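Local coordinates for protein nidogen-1 (Mus musculus, PDB 1GL4) that binds laminin, collagen IV and perlecan as a sulfated glycoprotein of basement membranes, and probably has a role in cell-matrix interactions, at residues A[85-91]-A[267-273]. Numbering follows the deposited sequence.
Sequences GRSYTAI and LRYALSN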
loop_
_atom_site.group_PDB
_atom_site.type_symbol
_atom_site.label_atom_id
_atom_site.label_comp_id
_atom_site.label_asym_id
_atom_site.label_seq_id
_atom_site.Cartn_x
_atom_site.Cartn_y
_atom_site.Cartn_z
ATOM N N GLY A 85 6.306 -2.725 6.991
ATOM C CA GLY A 85 6.282 -1.437 6.318
ATOM C C GLY A 85 6.141 -1.399 4.803
ATOM O O GLY A 85 6.175 -0.315 4.215
ATOM N N ARG A 86 5.975 -2.547 4.152
ATOM C CA ARG A 86 5.844 -2.538 2.698
ATOM C C ARG A 86 4.439 -2.914 2.220
ATOM O O ARG A 86 3.910 -3.965 2.577
ATOM C CB ARG A 86 6.885 -3.469 2.076
ATOM C CG ARG A 86 7.068 -3.288 0.565
ATOM C CD ARG A 86 8.395 -3.884 0.097
ATOM N NE ARG A 86 8.574 -3.802 -1.353
ATOM C CZ ARG A 86 8.724 -2.673 -2.040
ATOM N NH1 ARG A 86 8.726 -1.495 -1.425
ATOM N NH2 ARG A 86 8.872 -2.725 -3.360
ATOM N N SER A 87 3.831 -2.046 1.416
ATOM C CA SER A 87 2.494 -2.321 0.901
ATOM C C SER A 87 2.555 -2.625 -0.589
ATOM O O SER A 87 3.197 -1.902 -1.356
ATOM C CB SER A 87 1.558 -1.134 1.155
ATOM O OG SER A 87 1.993 0.024 0.468
ATOM N N TYR A 88 1.890 -3.708 -0.984
ATOM C CA TYR A 88 1.844 -4.147 -2.378
ATOM C C TYR A 88 0.398 -4.059 -2.859
ATOM O O TYR A 88 -0.486 -4.705 -2.295
ATOM C CB TYR A 88 2.318 -5.597 -2.502
ATOM C CG TYR A 88 3.693 -5.888 -1.936
ATOM C CD1 TYR A 88 3.901 -5.970 -0.559
ATOM C CD2 TYR A 88 4.779 -6.132 -2.783
ATOM C CE1 TYR A 88 5.155 -6.298 -0.034
ATOM C CE2 TYR A 88 6.037 -6.461 -2.272
ATOM C CZ TYR A 88 6.215 -6.544 -0.894
ATOM O OH TYR A 88 7.450 -6.876 -0.377
ATOM N N THR A 89 0.148 -3.276 -3.903
ATOM C CA THR A 89 -1.215 -3.121 -4.405
ATOM C C THR A 89 -1.375 -3.509 -5.875
ATOM O O THR A 89 -0.525 -3.190 -6.711
ATOM C CB THR A 89 -1.705 -1.655 -4.221
ATOM O OG1 THR A 89 -1.667 -1.304 -2.832
ATOM C CG2 THR A 89 -3.134 -1.495 -4.736
ATOM N N ALA A 90 -2.467 -4.210 -6.176
ATOM C CA ALA A 90 -2.776 -4.636 -7.542
ATOM C C ALA A 90 -4.180 -4.165 -7.905
ATOM O O ALA A 90 -5.121 -4.322 -7.123
ATOM C CB ALA A 90 -2.697 -6.150 -7.660
ATOM N N ILE A 91 -4.316 -3.590 -9.093
ATOM C CA ILE A 91 -5.602 -3.103 -9.558
ATOM C C ILE A 91 -5.802 -3.678 -10.957
ATOM O O ILE A 91 -5.091 -3.314 -11.890
ATOM C CB ILE A 91 -5.609 -1.559 -9.590
ATOM C CG1 ILE A 91 -5.281 -1.024 -8.188
ATOM C CG2 ILE A 91 -6.961 -1.052 -10.075
ATOM C CD1 ILE A 91 -5.059 0.482 -8.099
ATOM N N LEU A 267 -2.513 -2.955 -13.001
ATOM C CA LEU A 267 -1.718 -1.832 -12.529
ATOM C C LEU A 267 -1.169 -2.225 -11.154
ATOM O O LEU A 267 -1.926 -2.666 -10.289
ATOM C CB LEU A 267 -2.624 -0.600 -12.422
ATOM C CG LEU A 267 -2.104 0.772 -12.007
ATOM C CD1 LEU A 267 -1.093 1.308 -13.018
ATOM C CD2 LEU A 267 -3.300 1.717 -11.900
ATOM N N ARG A 268 0.141 -2.070 -10.959
ATOM C CA ARG A 268 0.782 -2.431 -9.693
ATOM C C ARG A 268 1.567 -1.285 -9.041
ATOM O O ARG A 268 2.294 -0.546 -9.715
ATOM C CB ARG A 268 1.720 -3.630 -9.911
ATOM C CG ARG A 268 1.028 -4.903 -10.419
ATOM C CD ARG A 268 2.037 -6.020 -10.691
ATOM N NE ARG A 268 1.403 -7.279 -11.088
ATOM C CZ ARG A 268 0.675 -8.043 -10.273
ATOM N NH1 ARG A 268 0.487 -7.681 -9.011
ATOM N NH2 ARG A 268 0.133 -9.171 -10.718
ATOM N N TYR A 269 1.406 -1.145 -7.724
ATOM C CA TYR A 269 2.095 -0.114 -6.944
ATOM C C TYR A 269 2.716 -0.763 -5.704
ATOM O O TYR A 269 2.062 -1.561 -5.030
ATOM C CB TYR A 269 1.107 0.958 -6.457
ATOM C CG TYR A 269 0.372 1.740 -7.522
ATOM C CD1 TYR A 269 -1.009 1.923 -7.435
ATOM C CD2 TYR A 269 1.055 2.374 -8.564
ATOM C CE1 TYR A 269 -1.696 2.721 -8.347
ATOM C CE2 TYR A 269 0.372 3.182 -9.486
ATOM C CZ TYR A 269 -0.999 3.351 -9.366
ATOM O OH TYR A 269 -1.687 4.165 -10.236
ATOM N N ALA A 270 3.968 -0.429 -5.396
ATOM C CA ALA A 270 4.617 -0.977 -4.208
ATOM C C ALA A 270 5.507 0.078 -3.560
ATOM O O ALA A 270 6.203 0.819 -4.253
ATOM C CB ALA A 270 5.446 -2.209 -4.572
ATOM N N LEU A 271 5.458 0.165 -2.233
ATOM C CA LEU A 271 6.285 1.117 -1.503
ATOM C C LEU A 271 6.517 0.764 -0.029
ATOM O O LEU A 271 5.716 0.056 0.599
ATOM C CB LEU A 271 5.721 2.544 -1.624
ATOM C CG LEU A 271 4.235 2.907 -1.625
ATOM C CD1 LEU A 271 4.103 4.435 -1.701
ATOM C CD2 LEU A 271 3.528 2.288 -2.809
ATOM N N SER A 272 7.629 1.257 0.507
ATOM C CA SER A 272 8.010 1.015 1.898
ATOM C C SER A 272 7.772 2.270 2.736
ATOM O O SER A 272 8.084 3.379 2.299
ATOM C CB SER A 272 9.471 0.582 1.956
ATOM O OG SER A 272 9.628 -0.660 1.285
ATOM N N ASN A 273 7.246 2.085 3.945
ATOM C CA ASN A 273 6.890 3.210 4.810
ATOM C C ASN A 273 7.282 3.113 6.286
ATOM O O ASN A 273 7.196 2.042 6.891
ATOM C CB ASN A 273 5.370 3.407 4.754
ATOM C CG ASN A 273 4.851 3.541 3.345
ATOM O OD1 ASN A 273 4.573 4.642 2.882
ATOM N ND2 ASN A 273 4.728 2.410 2.644
HETATM O O HOH W 1 0.683 -0.080 -2.238
HETATM O O HOH W 2 1.085 -5.747 -6.879
#
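With CG anti to the backbone N (chi1 -166°) and the chain extended as far as NE, Arg86 reaches over the neighbouring strand, where its NH1 donates to Ser272 OG at 3.0 Å, tilted somewhat from the guanidinium plane; NH1 also bonds Ser255 O on strand 248-261. One face of that guanidinium rests on the methyl of Ala270, NH2 to CB 3.7 Å. Underneath, strands 86-91 and 267-273 run antiparallel in the G2 beta-barrel, laced by paired backbone bonds such as Thr89 N to Tyr269 O, 2.8 Å and nearly straight. Arg86, Tyr88, Ala90 and Arg268 share with Ala270 and Ser272 the face on which another protein's chain lies; Arg86 NH2 and Arg268 NH1 both donate to its backbone. An alanine in place of Arg86 would probably cost Ser272 OG this donor and the partner chain one backbone grip. On the opposite face, Ile91 CD1 meets Tyr269 CE1 at 4.0 Å beside Ile108 of helix 107-115, while a water links Ser87 OG to Thr89 OG1, which also bonds Ser78. The chemistry is thus two-sided: apolar side chains and bridged hydroxyls against the helix, and an arginine-bearing surface holding a partner's backbone, which fits the known involvement of Arg268 in perlecan binding.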